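Local coordinates for protein 6-phosphogluconolactonase (Trypanosoma cruzi, PDB 6VYE) that probably hydrolyses 6-phosphogluconolactone to 6-phosphogluconate, the second step of the oxidative pentose phosphate pathway, at residues Glu84-Ala89 and Val115-Val120. Residues are numbered along the deposited sequence; the frame is centred on the assembly and turned at random.
Sequences ERLVPA and VDVGCV. With PO4 (phosphate ion), chain D.
V117 (chi1 -63°) holds CG1 anti to its carbonyl carbon, facing L86, and CG2 between its backbone N and carbonyl carbon, facing V87 O. CG1 lies 3.9 Å from CD2 of L86, and the two side chains pass at a slant. CG2 packs tightly on the carbonyl of V87, 3.3 Å from its O, and also meets the N and CB of A89. V120 has CG1 anti to its backbone N (chi1 -175°). The V120 and P88 side chains cross at about a right angle, V120 CG1 lying 3.8 Å from P88 CD. The other branch, CG2, sits 3.3 Å from O of L86; V120 is poorly ordered, so its detail is less certain. SG of C119 touches the same CD2 of L86 as V117 does. L86 is the centre of an inverse gamma turn, closed by a weak bond from V87 N to R85 O.

No direct hydrogen bond joins 84-89 to 115-120. One water links them: it donates to OE2 of E84 (2.8 Å) and accepts from N of V115. The bent chain of E84 slides past V115 in the opposite direction, CB of E84 lying 3.8 Å from CG2 of V115. OE1 accepts from R85 N through its anti lone pair, at 134°. N95 N also donates to OE1 and Y96 N to OE2, so both oxygens of the buried carboxylate are held by more than one bond.

The R85 side chain leaves the backbone away from 115-120. Its NH1 is hydrogen-bonded to O of E93. Its NH2 donates to O4 of a phosphate ion at 3.0 Å, and R206 and H173 bind the same ion. The ion probably comes from the crystallisation liquor; it may mark where the phosphate group of the substrate sits.

The contact joins the end of strand 77-85 to the loop entering helix 119-122. Helix 128-146 packs on L86 and V115, while E84 and L86 pair with strand 206-209 and W205 just before it.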
# COMPACT_ATOMS: atom_id res chain seq x y z
N GLU A 84 7.70 -1.87 -4.54
CA GLU A 84 9.15 -1.86 -4.30
C GLU A 84 9.83 -1.27 -5.54
O GLU A 84 9.43 -1.65 -6.65
CB GLU A 84 9.67 -3.28 -4.04
CG GLU A 84 11.13 -3.29 -3.64
CD GLU A 84 11.45 -2.41 -2.43
OE1 GLU A 84 11.52 -1.14 -2.61
OE2 GLU A 84 11.59 -2.97 -1.33
N ARG A 85 10.84 -0.45 -5.31
CA ARG A 85 11.77 0.08 -6.34
C ARG A 85 12.77 -1.03 -6.67
O ARG A 85 13.25 -1.68 -5.73
CB ARG A 85 12.47 1.33 -5.82
CG ARG A 85 11.54 2.52 -5.72
CD ARG A 85 10.64 2.46 -4.50
NE ARG A 85 10.04 3.76 -4.25
CZ ARG A 85 10.66 4.80 -3.70
NH1 ARG A 85 11.93 4.71 -3.30
NH2 ARG A 85 10.01 5.93 -3.55
N LEU A 86 13.02 -1.26 -7.95
CA LEU A 86 14.04 -2.23 -8.42
C LEU A 86 15.40 -1.54 -8.32
O LEU A 86 15.95 -1.08 -9.34
CB LEU A 86 13.67 -2.73 -9.81
CG LEU A 86 12.51 -3.72 -9.76
CD1 LEU A 86 11.77 -3.85 -11.09
CD2 LEU A 86 13.01 -5.07 -9.27
N VAL A 87 15.83 -1.39 -7.08
CA VAL A 87 17.16 -0.91 -6.63
C VAL A 87 17.66 -1.94 -5.62
O VAL A 87 16.91 -2.81 -5.17
CB VAL A 87 17.07 0.51 -6.05
CG1 VAL A 87 16.61 1.53 -7.09
CG2 VAL A 87 16.18 0.58 -4.83
N PRO A 88 18.96 -1.94 -5.27
CA PRO A 88 19.46 -2.92 -4.31
C PRO A 88 18.65 -2.85 -3.00
O PRO A 88 18.20 -1.82 -2.64
CB PRO A 88 20.94 -2.51 -4.16
CG PRO A 88 21.25 -1.91 -5.51
CD PRO A 88 20.02 -1.08 -5.82
N ALA A 89 18.49 -4.00 -2.35
CA ALA A 89 17.75 -4.20 -1.09
C ALA A 89 18.32 -3.33 0.04
O ALA A 89 17.56 -3.07 1.00
CB ALA A 89 17.77 -5.66 -0.72
N VAL A 115 10.17 -8.14 -1.94
CA VAL A 115 10.28 -8.42 -3.40
C VAL A 115 11.73 -8.85 -3.68
O VAL A 115 12.65 -8.19 -3.17
CB VAL A 115 9.83 -7.19 -4.20
CG1 VAL A 115 10.06 -7.34 -5.70
CG2 VAL A 115 8.38 -6.84 -3.92
N ASP A 116 11.95 -9.93 -4.42
CA ASP A 116 13.31 -10.32 -4.89
C ASP A 116 13.76 -9.27 -5.92
O ASP A 116 13.08 -9.15 -6.94
CB ASP A 116 13.35 -11.75 -5.46
CG ASP A 116 14.73 -12.39 -5.35
OD1 ASP A 116 15.18 -12.65 -4.21
OD2 ASP A 116 15.34 -12.64 -6.39
N VAL A 117 14.81 -8.50 -5.63
CA VAL A 117 15.33 -7.43 -6.54
C VAL A 117 16.74 -7.79 -7.04
O VAL A 117 17.45 -6.88 -7.47
CB VAL A 117 15.32 -6.05 -5.84
CG1 VAL A 117 13.90 -5.63 -5.49
CG2 VAL A 117 16.21 -6.01 -4.59
N GLY A 118 17.12 -9.07 -6.99
CA GLY A 118 18.43 -9.58 -7.42
C GLY A 118 18.71 -9.21 -8.87
O GLY A 118 19.89 -9.00 -9.19
N CYS A 119 17.68 -9.12 -9.70
CA CYS A 119 17.78 -8.71 -11.13
C CYS A 119 18.65 -7.44 -11.24
O CYS A 119 19.40 -7.33 -12.23
CB CYS A 119 16.41 -8.54 -11.77
SG CYS A 119 15.60 -6.96 -11.43
N VAL A 120 18.57 -6.52 -10.27
CA VAL A 120 19.49 -5.34 -10.17
C VAL A 120 20.90 -5.90 -9.93
O VAL A 120 21.06 -6.70 -9.00
CB VAL A 120 19.10 -4.36 -9.05
CG1 VAL A 120 19.99 -3.12 -9.07
CG2 VAL A 120 17.64 -3.94 -9.12
P PO4 D . 6.69 7.28 -5.18
O1 PO4 D . 5.75 6.09 -5.55
O2 PO4 D . 6.61 7.54 -3.71
O3 PO4 D . 6.25 8.55 -5.87
O4 PO4 D . 8.10 6.93 -5.63
O HOH W 1 10.73 -5.61 -0.96